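Local atomic coordinates of O-ureido-L-serine synthase (PDB entry 3X44), a protein that uses pyridoxal 5'-phosphate to replace the acetate of O-acetyl-L-serine with hydroxyurea, giving O-ureido-L-serine for D-cycloserine biosynthesis, and also makes L-cysteine from sulfide. Residues D64-T70 with Y87-M93; R168-T174 with G283-M289; L201-A206 with H217-A223. The protein carries 1 engineered substitution. One frame throughout, in Å; residues are numbered along the deposited sequence.

Contact 1 (D64-T70 with Y87-M93); sequences DTIVECT and YRFVAVM. With PUS ((E)-O-(carbamoylamino)-N-({3-hydroxy-2-methyl-5-[(phosphonooxy)methyl]pyridin-4-yl}methylidene)-L-serine), chain C.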
loop_
_atom_site.group_PDB
_atom_site.type_symbol
_atom_site.label_atom_id
_atom_site.label_comp_id
_atom_site.label_asym_id
_atom_site.label_seq_id
_atom_site.Cartn_x
_atom_site.Cartn_y
_atom_site.Cartn_z
ATOM N N ASP A 64 30.146 15.165 4.624
ATOM C CA ASP A 64 29.919 16.166 5.666
ATOM C C ASP A 64 29.543 15.491 6.984
ATOM O O ASP A 64 29.038 14.366 6.993
ATOM C CB ASP A 64 28.800 17.119 5.250
ATOM C CG ASP A 64 29.318 18.345 4.519
ATOM O OD1 ASP A 64 28.482 19.123 4.014
ATOM O OD2 ASP A 64 30.554 18.530 4.448
ATOM N N THR A 65 29.789 16.186 8.091
ATOM C CA THR A 65 29.488 15.653 9.415
ATOM C C THR A 65 28.289 16.347 10.066
ATOM O O THR A 65 28.213 17.572 10.104
ATOM C CB THR A 65 30.711 15.790 10.353
ATOM O OG1 THR A 65 31.771 14.937 9.894
ATOM C CG2 THR A 65 30.333 15.406 11.778
ATOM N N ILE A 66 27.363 15.550 10.583
ATOM C CA ILE A 66 26.168 16.072 11.236
ATOM C C ILE A 66 26.267 15.818 12.735
ATOM O O ILE A 66 26.630 14.720 13.165
ATOM C CB ILE A 66 24.885 15.382 10.691
ATOM C CG1 ILE A 66 24.698 15.716 9.210
ATOM C CG2 ILE A 66 23.666 15.830 11.484
ATOM C CD1 ILE A 66 24.196 14.562 8.379
ATOM N N VAL A 67 25.956 16.841 13.527
ATOM C CA VAL A 67 26.009 16.716 14.979
ATOM C C VAL A 67 24.686 17.155 15.587
ATOM O O VAL A 67 24.088 18.142 15.149
ATOM C CB VAL A 67 27.151 17.565 15.594
ATOM C CG1 VAL A 67 26.848 19.052 15.445
ATOM C CG2 VAL A 67 27.325 17.208 17.064
ATOM N N GLU A 68 24.238 16.419 16.599
ATOM C CA GLU A 68 22.973 16.728 17.254
ATOM C C GLU A 68 22.901 16.206 18.688
ATOM O O GLU A 68 23.453 15.150 19.005
ATOM C CB GLU A 68 21.825 16.130 16.443
ATOM C CG GLU A 68 20.463 16.314 17.083
ATOM C CD GLU A 68 20.030 17.760 17.081
ATOM O OE1 GLU A 68 20.626 18.561 17.834
ATOM O OE2 GLU A 68 19.099 18.096 16.322
ATOM N N CYS A 69 22.244 16.968 19.557
ATOM C CA CYS A 69 22.056 16.546 20.945
ATOM C C CYS A 69 20.738 15.790 20.896
ATOM O O CYS A 69 19.736 16.319 20.415
ATOM C CB CYS A 69 21.920 17.743 21.890
ATOM S SG CYS A 69 21.290 17.267 23.513
ATOM N N THR A 70 20.730 14.561 21.387
ATOM C CA THR A 70 19.524 13.751 21.309
ATOM C C THR A 70 19.261 12.939 22.572
ATOM O O THR A 70 20.175 12.710 23.362
ATOM C CB THR A 70 19.653 12.776 20.112
ATOM O OG1 THR A 70 18.545 11.878 20.089
ATOM C CG2 THR A 70 20.938 11.962 20.244
ATOM N N TYR A 87 27.006 10.243 4.902
ATOM C CA TYR A 87 27.388 11.310 5.817
ATOM C C TYR A 87 28.037 10.737 7.074
ATOM O O TYR A 87 28.028 9.522 7.302
ATOM C CB TYR A 87 26.164 12.136 6.228
ATOM C CG TYR A 87 25.541 12.921 5.098
ATOM C CD1 TYR A 87 26.268 13.902 4.426
ATOM C CD2 TYR A 87 24.233 12.664 4.685
ATOM C CE1 TYR A 87 25.704 14.611 3.364
ATOM C CE2 TYR A 87 23.666 13.367 3.628
ATOM C CZ TYR A 87 24.407 14.337 2.971
ATOM O OH TYR A 87 23.856 15.031 1.919
ATOM N N ARG A 88 28.620 11.626 7.871
ATOM C CA ARG A 88 29.240 11.253 9.132
ATOM C C ARG A 88 28.306 11.846 10.180
ATOM O O ARG A 88 27.759 12.930 9.972
ATOM C CB ARG A 88 30.641 11.868 9.251
ATOM C CG ARG A 88 31.725 11.102 8.496
ATOM C CD ARG A 88 32.750 12.046 7.862
ATOM N NE ARG A 88 33.866 11.324 7.251
ATOM C CZ ARG A 88 34.833 11.896 6.536
ATOM N NH1 ARG A 88 34.829 13.209 6.334
ATOM N NH2 ARG A 88 35.811 11.159 6.028
ATOM N N PHE A 89 28.110 11.140 11.287
ATOM C CA PHE A 89 27.225 11.619 12.341
ATOM C C PHE A 89 27.850 11.507 13.734
ATOM O O PHE A 89 28.531 10.528 14.050
ATOM C CB PHE A 89 25.894 10.848 12.311
ATOM C CG PHE A 89 24.938 11.262 13.398
ATOM C CD1 PHE A 89 24.442 12.563 13.445
ATOM C CD2 PHE A 89 24.582 10.372 14.407
ATOM C CE1 PHE A 89 23.612 12.981 14.482
ATOM C CE2 PHE A 89 23.752 10.773 15.451
ATOM C CZ PHE A 89 23.266 12.083 15.491
ATOM N N VAL A 90 27.605 12.520 14.560
ATOM C CA VAL A 90 28.119 12.566 15.924
ATOM C C VAL A 90 26.962 12.878 16.859
ATOM O O VAL A 90 26.370 13.953 16.773
ATOM C CB VAL A 90 29.161 13.692 16.112
ATOM C CG1 VAL A 90 29.752 13.617 17.516
ATOM C CG2 VAL A 90 30.242 13.596 15.062
ATOM N N ALA A 91 26.647 11.949 17.755
ATOM C CA ALA A 91 25.552 12.145 18.696
ATOM C C ALA A 91 26.045 12.696 20.032
ATOM O O ALA A 91 27.076 12.268 20.544
ATOM C CB ALA A 91 24.816 10.832 18.920
ATOM N N VAL A 92 25.303 13.658 20.572
ATOM C CA VAL A 92 25.603 14.272 21.861
ATOM C C VAL A 92 24.434 13.815 22.722
ATOM O O VAL A 92 23.328 14.318 22.576
ATOM C CB VAL A 92 25.595 15.810 21.772
ATOM C CG1 VAL A 92 25.597 16.409 23.171
ATOM C CG2 VAL A 92 26.808 16.289 20.988
ATOM N N MET A 93 24.680 12.863 23.616
ATOM C CA MET A 93 23.606 12.310 24.431
ATOM C C MET A 93 23.876 12.208 25.927
ATOM O O MET A 93 24.986 11.899 26.348
ATOM C CB MET A 93 23.252 10.922 23.883
ATOM C CG MET A 93 22.038 10.276 24.509
ATOM S SD MET A 93 21.552 8.821 23.559
ATOM C CE MET A 93 23.082 7.855 23.565
HETATM N N PUS C . 13.053 12.183 20.665
HETATM C CA PUS C . 14.047 13.248 20.236
HETATM C CB PUS C . 14.006 14.494 21.192
HETATM O OG PUS C . 14.325 14.074 22.595
HETATM N ND PUS C . 15.003 15.129 23.313
HETATM C CE PUS C . 14.478 15.597 24.467
HETATM N NZ2 PUS C . 13.179 15.393 24.751
HETATM O OZ1 PUS C . 15.164 16.192 25.236
HETATM C C PUS C . 15.464 12.636 20.245
HETATM O O PUS C . 15.590 11.445 20.172
HETATM O OT PUS C . 16.437 13.347 20.323
HETATM C C2 PUS C . 10.151 9.133 22.099
HETATM C C3 PUS C . 11.139 10.054 21.508
HETATM C C4 PUS C . 10.731 11.430 21.204
HETATM C C5 PUS C . 9.346 11.833 21.473
HETATM C C6 PUS C . 8.430 10.839 22.054
HETATM C C2A PUS C . 10.544 7.729 22.462
HETATM C C4A PUS C . 11.745 12.468 20.776
HETATM C C5A PUS C . 8.855 13.241 21.173
HETATM N N1 PUS C . 8.863 9.562 22.341
HETATM O O3 PUS C . 12.374 9.614 21.197
HETATM O O1P PUS C . 10.214 15.276 19.354
HETATM O O2P PUS C . 8.320 15.012 17.965
HETATM O O3P PUS C . 8.042 15.725 20.215
HETATM O O4P PUS C . 8.701 13.440 19.728
HETATM P P PUS C . 8.822 14.870 19.319
HETATM O O HOH W 1 33.044 15.493 7.845
#

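Contact 2 (R168-T174 with G283-M289); sequences RLDHFVT and GTVLLAM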
loop_
_atom_site.group_PDB
_atom_site.type_symbol
_atom_site.label_atom_id
_atom_site.label_comp_id
_atom_site.label_asym_id
_atom_site.label_seq_id
_atom_site.Cartn_x
_atom_site.Cartn_y
_atom_site.Cartn_z
ATOM N N ARG A 168 -15.229 8.653 12.713
ATOM C CA ARG A 168 -15.223 9.402 13.964
ATOM C C ARG A 168 -13.866 9.411 14.668
ATOM O O ARG A 168 -13.230 8.370 14.838
ATOM C CB ARG A 168 -16.276 8.833 14.916
ATOM C CG ARG A 168 -16.203 9.407 16.326
ATOM C CD ARG A 168 -17.533 9.280 17.051
ATOM N NE ARG A 168 -17.489 9.902 18.372
ATOM C CZ ARG A 168 -18.427 9.744 19.301
ATOM N NH1 ARG A 168 -19.486 8.982 19.050
ATOM N NH2 ARG A 168 -18.300 10.336 20.483
ATOM N N LEU A 169 -13.431 10.605 15.065
ATOM C CA LEU A 169 -12.179 10.797 15.790
ATOM C C LEU A 169 -12.423 11.957 16.751
ATOM O O LEU A 169 -12.757 13.064 16.322
ATOM C CB LEU A 169 -11.020 11.131 14.839
ATOM C CG LEU A 169 -9.670 11.357 15.540
ATOM C CD1 LEU A 169 -9.271 10.106 16.310
ATOM C CD2 LEU A 169 -8.598 11.724 14.513
ATOM N N ASP A 170 -12.256 11.694 18.042
ATOM C CA ASP A 170 -12.489 12.695 19.081
ATOM C C ASP A 170 -11.262 13.275 19.777
ATOM O O ASP A 170 -11.252 14.455 20.124
ATOM C CB ASP A 170 -13.421 12.114 20.143
ATOM C CG ASP A 170 -14.749 11.692 19.569
ATOM O OD1 ASP A 170 -15.517 12.581 19.149
ATOM O OD2 ASP A 170 -15.016 10.476 19.527
ATOM N N HIS A 171 -10.241 12.454 20.012
ATOM C CA HIS A 171 -9.028 12.931 20.681
ATOM C C HIS A 171 -7.757 12.398 20.044
ATOM O O HIS A 171 -7.704 11.241 19.631
ATOM C CB HIS A 171 -9.006 12.506 22.147
ATOM C CG HIS A 171 -10.314 12.659 22.849
ATOM N ND1 HIS A 171 -10.603 13.739 23.654
ATOM C CD2 HIS A 171 -11.406 11.859 22.882
ATOM C CE1 HIS A 171 -11.819 13.598 24.152
ATOM N NE2 HIS A 171 -12.327 12.466 23.699
ATOM N N PHE A 172 -6.743 13.256 19.974
ATOM C CA PHE A 172 -5.433 12.894 19.445
ATOM C C PHE A 172 -4.482 13.041 20.637
ATOM O O PHE A 172 -4.354 14.124 21.207
ATOM C CB PHE A 172 -5.012 13.845 18.323
ATOM C CG PHE A 172 -3.599 13.638 17.855
ATOM C CD1 PHE A 172 -3.227 12.452 17.226
ATOM C CD2 PHE A 172 -2.636 14.617 18.061
ATOM C CE1 PHE A 172 -1.917 12.242 16.808
ATOM C CE2 PHE A 172 -1.322 14.418 17.648
ATOM C CZ PHE A 172 -0.962 13.228 17.020
ATOM N N VAL A 173 -3.804 11.964 21.012
ATOM C CA VAL A 173 -2.921 12.022 22.172
ATOM C C VAL A 173 -1.442 11.851 21.888
ATOM O O VAL A 173 -1.031 10.911 21.215
ATOM C CB VAL A 173 -3.330 10.966 23.210
ATOM C CG1 VAL A 173 -2.553 11.175 24.491
ATOM C CG2 VAL A 173 -4.833 11.041 23.462
ATOM N N THR A 174 -0.638 12.754 22.427
ATOM C CA THR A 174 0.798 12.677 22.227
ATOM C C THR A 174 1.581 13.387 23.321
ATOM O O THR A 174 1.076 14.296 23.983
ATOM C CB THR A 174 1.210 13.313 20.878
ATOM O OG1 THR A 174 2.641 13.286 20.751
ATOM C CG2 THR A 174 0.736 14.761 20.812
ATOM N N GLY A 283 -19.022 5.737 22.368
ATOM C CA GLY A 283 -18.698 6.003 20.975
ATOM C C GLY A 283 -17.419 6.802 20.772
ATOM O O GLY A 283 -16.895 6.875 19.661
ATOM N N THR A 284 -16.916 7.397 21.848
ATOM C CA THR A 284 -15.700 8.206 21.796
ATOM C C THR A 284 -14.523 7.439 21.194
ATOM O O THR A 284 -14.209 6.328 21.628
ATOM C CB THR A 284 -15.313 8.695 23.209
ATOM O OG1 THR A 284 -16.318 9.594 23.694
ATOM C CG2 THR A 284 -13.966 9.410 23.191
ATOM N N VAL A 285 -13.885 8.036 20.189
ATOM C CA VAL A 285 -12.733 7.427 19.525
ATOM C C VAL A 285 -11.466 8.242 19.799
ATOM O O VAL A 285 -11.450 9.463 19.620
ATOM C CB VAL A 285 -12.937 7.338 17.998
ATOM C CG1 VAL A 285 -11.733 6.656 17.364
ATOM C CG2 VAL A 285 -14.211 6.563 17.681
ATOM N N LEU A 286 -10.408 7.559 20.228
ATOM C CA LEU A 286 -9.148 8.221 20.540
ATOM C C LEU A 286 -7.970 7.607 19.805
ATOM O O LEU A 286 -7.949 6.407 19.555
ATOM C CB LEU A 286 -8.881 8.144 22.043
ATOM C CG LEU A 286 -9.991 8.655 22.961
ATOM C CD1 LEU A 286 -10.899 7.494 23.389
ATOM C CD2 LEU A 286 -9.355 9.316 24.173
ATOM N N LEU A 287 -6.990 8.446 19.472
ATOM C CA LEU A 287 -5.779 8.010 18.787
ATOM C C LEU A 287 -4.554 8.398 19.612
ATOM O O LEU A 287 -4.390 9.567 19.981
ATOM C CB LEU A 287 -5.675 8.659 17.410
ATOM C CG LEU A 287 -4.371 8.377 16.659
ATOM C CD1 LEU A 287 -4.333 6.892 16.265
ATOM C CD2 LEU A 287 -4.273 9.265 15.422
ATOM N N ALA A 288 -3.693 7.418 19.883
ATOM C CA ALA A 288 -2.479 7.635 20.661
ATOM C C ALA A 288 -1.220 7.295 19.864
ATOM O O ALA A 288 -1.171 6.282 19.158
ATOM C CB ALA A 288 -2.518 6.790 21.937
ATOM N N MET A 289 -0.204 8.147 19.987
ATOM C CA MET A 289 1.062 7.935 19.296
ATOM C C MET A 289 1.974 7.004 20.090
ATOM O O MET A 289 2.111 7.148 21.300
ATOM C CB MET A 289 1.797 9.265 19.101
ATOM C CG MET A 289 1.077 10.273 18.235
ATOM S SD MET A 289 1.049 9.755 16.512
ATOM C CE MET A 289 2.803 9.773 16.109
HETATM O O HOH W 2 -16.584 11.958 22.572
#

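Contact 3 (L201-A206 with H217-A223); sequences LEPSNA and HQIQGLA. With PUS ((E)-O-(carbamoylamino)-N-({3-hydroxy-2-methyl-5-[(phosphonooxy)methyl]pyridin-4-yl}methylidene)-L-serine), chain C.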
loop_
_atom_site.group_PDB
_atom_site.type_symbol
_atom_site.label_atom_id
_atom_site.label_comp_id
_atom_site.label_asym_id
_atom_site.label_seq_id
_atom_site.Cartn_x
_atom_site.Cartn_y
_atom_site.Cartn_z
ATOM N N LEU A 201 0.587 15.585 26.730
ATOM C CA LEU A 201 0.952 15.270 28.099
ATOM C C LEU A 201 2.426 15.532 28.366
ATOM O O LEU A 201 3.235 15.599 27.441
ATOM C CB LEU A 201 0.625 13.803 28.408
ATOM C CG LEU A 201 1.308 12.758 27.525
ATOM C CD1 LEU A 201 2.592 12.285 28.187
ATOM C CD2 LEU A 201 0.363 11.587 27.299
ATOM N N GLU A 202 2.756 15.700 29.641
ATOM C CA GLU A 202 4.126 15.912 30.073
ATOM C C GLU A 202 4.324 14.953 31.243
ATOM O O GLU A 202 3.350 14.512 31.857
ATOM C CB GLU A 202 4.335 17.346 30.570
ATOM C CG GLU A 202 3.666 18.424 29.752
ATOM C CD GLU A 202 4.051 19.812 30.240
ATOM O OE1 GLU A 202 5.190 20.244 29.957
ATOM O OE2 GLU A 202 3.222 20.468 30.912
ATOM N N PRO A 203 5.581 14.596 31.549
ATOM C CA PRO A 203 5.793 13.683 32.676
ATOM C C PRO A 203 5.414 14.413 33.961
ATOM O O PRO A 203 5.626 15.624 34.075
ATOM C CB PRO A 203 7.291 13.358 32.617
ATOM C CG PRO A 203 7.746 13.807 31.238
ATOM C CD PRO A 203 6.843 14.963 30.885
ATOM N N SER A 204 4.841 13.684 34.916
ATOM C CA SER A 204 4.433 14.274 36.189
ATOM C C SER A 204 5.575 15.069 36.812
ATOM O O SER A 204 5.353 16.108 37.430
ATOM C CB SER A 204 4.013 13.183 37.181
ATOM O OG SER A 204 2.841 12.509 36.757
ATOM N N ASN A 205 6.795 14.565 36.647
ATOM C CA ASN A 205 7.973 15.208 37.221
ATOM C C ASN A 205 8.720 16.162 36.287
ATOM O O ASN A 205 9.814 16.623 36.609
ATOM C CB ASN A 205 8.943 14.144 37.758
ATOM C CG ASN A 205 9.086 12.941 36.831
ATOM O OD1 ASN A 205 8.315 12.764 35.889
ATOM N ND2 ASN A 205 10.082 12.103 37.106
ATOM N N ALA A 206 8.135 16.471 35.137
ATOM C CA ALA A 206 8.789 17.386 34.206
ATOM C C ALA A 206 7.769 18.225 33.449
ATOM O O ALA A 206 7.813 18.329 32.219
ATOM C CB ALA A 206 9.670 16.604 33.232
ATOM N N HIS A 217 13.952 12.521 34.292
ATOM C CA HIS A 217 12.839 11.586 34.443
ATOM C C HIS A 217 13.065 10.330 33.609
ATOM O O HIS A 217 14.007 10.263 32.818
ATOM C CB HIS A 217 11.536 12.259 34.018
ATOM C CG HIS A 217 11.551 12.729 32.598
ATOM N ND1 HIS A 217 11.076 11.960 31.557
ATOM C CD2 HIS A 217 12.052 13.855 32.038
ATOM C CE1 HIS A 217 11.288 12.592 30.417
ATOM N NE2 HIS A 217 11.880 13.743 30.681
ATOM N N GLN A 218 12.180 9.349 33.770
ATOM C CA GLN A 218 12.324 8.082 33.069
ATOM C C GLN A 218 11.553 7.891 31.766
ATOM O O GLN A 218 11.639 6.827 31.154
ATOM C CB GLN A 218 11.994 6.945 34.031
ATOM C CG GLN A 218 12.789 7.036 35.318
ATOM C CD GLN A 218 12.859 5.725 36.057
ATOM O OE1 GLN A 218 13.608 4.823 35.677
ATOM N NE2 GLN A 218 12.079 5.609 37.124
ATOM N N ILE A 219 10.799 8.893 31.330
ATOM C CA ILE A 219 10.075 8.719 30.076
ATOM C C ILE A 219 10.946 9.232 28.935
ATOM O O ILE A 219 10.657 10.245 28.299
ATOM C CB ILE A 219 8.701 9.425 30.083
ATOM C CG1 ILE A 219 7.936 9.068 31.358
ATOM C CG2 ILE A 219 7.887 8.948 28.903
ATOM C CD1 ILE A 219 6.571 9.724 31.474
ATOM N N GLN A 220 12.022 8.488 28.695
ATOM C CA GLN A 220 13.016 8.796 27.676
ATOM C C GLN A 220 12.444 9.323 26.370
ATOM O O GLN A 220 11.575 8.703 25.757
ATOM C CB GLN A 220 13.887 7.557 27.420
ATOM C CG GLN A 220 14.358 6.878 28.704
ATOM C CD GLN A 220 15.692 6.155 28.564
ATOM O OE1 GLN A 220 16.431 6.361 27.604
ATOM N NE2 GLN A 220 16.001 5.300 29.530
ATOM N N GLY A 221 12.941 10.484 25.953
ATOM C CA GLY A 221 12.481 11.070 24.713
ATOM C C GLY A 221 11.619 12.298 24.933
ATOM O O GLY A 221 11.526 13.163 24.064
ATOM N N LEU A 222 10.997 12.383 26.104
ATOM C CA LEU A 222 10.130 13.516 26.410
ATOM C C LEU A 222 10.747 14.580 27.297
ATOM O O LEU A 222 11.796 14.386 27.928
ATOM C CB LEU A 222 8.851 13.049 27.110
ATOM C CG LEU A 222 8.061 11.880 26.527
ATOM C CD1 LEU A 222 6.824 11.636 27.378
ATOM C CD2 LEU A 222 7.669 12.196 25.097
ATOM N N ALA A 223 10.045 15.707 27.323
ATOM C CA ALA A 223 10.347 16.855 28.150
ATOM C C ALA A 223 11.775 17.344 28.342
ATOM O O ALA A 223 12.427 17.019 29.338
ATOM C CB ALA A 223 9.704 16.644 29.514
HETATM N N PUS C . 13.053 12.183 20.665
HETATM C CA PUS C . 14.047 13.248 20.236
HETATM C CB PUS C . 14.006 14.494 21.192
HETATM O OG PUS C . 14.325 14.074 22.595
HETATM N ND PUS C . 15.003 15.129 23.313
HETATM C CE PUS C . 14.478 15.597 24.467
HETATM N NZ2 PUS C . 13.179 15.393 24.751
HETATM O OZ1 PUS C . 15.164 16.192 25.236
HETATM C C PUS C . 15.464 12.636 20.245
HETATM O O PUS C . 15.590 11.445 20.172
HETATM O OT PUS C . 16.437 13.347 20.323
HETATM C C2 PUS C . 10.151 9.133 22.099
HETATM C C3 PUS C . 11.139 10.054 21.508
HETATM C C4 PUS C . 10.731 11.430 21.204
HETATM C C5 PUS C . 9.346 11.833 21.473
HETATM C C6 PUS C . 8.430 10.839 22.054
HETATM C C2A PUS C . 10.544 7.729 22.462
HETATM C C4A PUS C . 11.745 12.468 20.776
HETATM C C5A PUS C . 8.855 13.241 21.173
HETATM N N1 PUS C . 8.863 9.562 22.341
HETATM O O3 PUS C . 12.374 9.614 21.197
HETATM O O1P PUS C . 10.214 15.276 19.354
HETATM O O2P PUS C . 8.320 15.012 17.965
HETATM O O3P PUS C . 8.042 15.725 20.215
HETATM O O4P PUS C . 8.701 13.440 19.728
HETATM P P PUS C . 8.822 14.870 19.319
#

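Contact 1 (D64-T70 with Y87-M93)
Phe89 lays its ring beside Ile66. Ring atom CD1 of Phe89 sits 3.9 Å from CG2 of Ile66, and CB of Ile66 lies at the ring edge. The two side chains meet at about a right angle. The first torsion of Phe89 (chi1 178°) sets CG opposite the backbone N and beside the carbonyl carbon, which brings the end of the ring nearer strand 65-70. There its CE1 also approaches CB of Glu68. The other branch of Ile66 runs toward Tyr87, with CD1 of Ile66 3.8 Å from CB of Tyr87. On the other face of the sheet, CG2 of Val67 fits between Val90 and Val92. CG2 of Thr65 touches CG2 of Val90 at 3.8 Å. Strands 65-70 and 88-94 are parallel neighbours, joined by helix 73-85 in a beta-alpha-beta unit. Leu78 and Ala79 of that helix pack on Phe89. Backbone bonds alternate along the pair, from Arg88 N to Asp64 O (2.9 Å) up to Thr70 N to Val92 O (2.9 Å). At the outer end a water links OG1 of Thr65 to NH1 of Arg88. Buried Glu68 turns away to Arg139 and the backbone N of Gln142. At the C-terminal end OG1 of Thr70 donates to carboxylate oxygen OT of PUS at 2.6 Å. The same hydroxyl is hydrogen-bonded to the backbone N of Gly72 and of Gly75.

Contact 2 (R168-T174 with G283-M289)
Val285 straddles the carbonyl O of Arg168 with its two branches, CG1 of Val285 3.4 Å and CG2 of Val285 3.5 Å from that O. CG2 of Val285 also meets CG of Arg168. The extended arginine then lays one guanidinium face over the carbonyl of Gly283, whose O stands 3.2 Å above the centre of that plane. Asp170 lies at the edge of the guanidinium. Its OD2 takes NE of Arg168 on the syn lone pair, as a salt bridge, and N of Val285 on the anti lone pair at 2.8 Å. Further in, strands 171-174 and 285-290 run parallel in the mixed sheet of this pyridoxal-phosphate enzyme, with helices 147-164 and 264-278 packed against the pair. His171 and Leu286 lie side by side, CD2 of His171 3.5 Å from CG of Leu286. CG2 of Thr284 abuts the edge of the imidazole. On the other face, Leu287 is wedged between Leu169 and Phe172. CB of Leu287 takes CD1 of Leu169 at 4.0 Å, and CD2 of Leu287 is 3.8 Å from CD1 of Phe172, at the ring edge. Met289 folds back through two bends, chi2 -70° and chi3 -64°. This brings its SD to the ring edge of Phe172, 5.0 Å from the centroid, a Met-aromatic contact.

Contact 3 (L201-A206 with H217-A223)
This is a largely apolar contact between the end of strand 197-203, with the turn after it, and a loop that borders PUS, the bound pyridoxal phosphate adduct of O-ureido-L-serine. No hydrogen bond crosses it. Pro203 is central. Its CG sits over one face of the His217 imidazole, 3.9 Å from the ring centroid, in a CH-pi contact. Its CB meets CD1 of Ile219 at 3.9 Å, and its CD meets CB of Ala223 at 3.6 Å. Ala206 CB touches both CB of Ala223 and CD2 of His217. Asn205 turns its amide across His217, the planes 69° apart, with ND2 of Asn205 3.4 Å from CB of His217. ND1 of His217 accepts from N of Ile219 at 3.1 Å, and NE2 of His217 donates weakly to O of Leu222. With chi1 at 59°, CG of His217 lies between its backbone N and carbonyl carbon, which presents one ring face to CG of Pro203. A type I turn spans Pro203 to Ala206, and a type II turn Ile219 to Leu222. O of Gly221 accepts from NZ2 of PUS at 2.9 Å, and CD2 of Leu222 lies 3.4 Å from C6 of the PUS pyridine. Gln220, Gly221 and Leu222 thus line the active-site pocket of this type II pyridoxal-phosphate enzyme of the cysteine synthase family.

All three contacts are largely buried, but they sit in different parts of the fold. Contacts 1 and 2 each pair parallel strands, in separate sheets on opposite sides of the chain's centre, about 35 Å apart between centres. Both have a polar, more exposed outer end with an arginine and a bridging water. Contact 3 has no backbone bonds between its segments and relies on proline, alanine and histidine packing. It adjoins contact 2, since strands 171-174 and 197-203 are neighbours and Val173 packs on Leu201. Contacts 1 and 3 both reach PUS: Thr70 of contact 1 is hydrogen-bonded to its carboxylate, while contact 3 meets its carbamoyl end and pyridine ring.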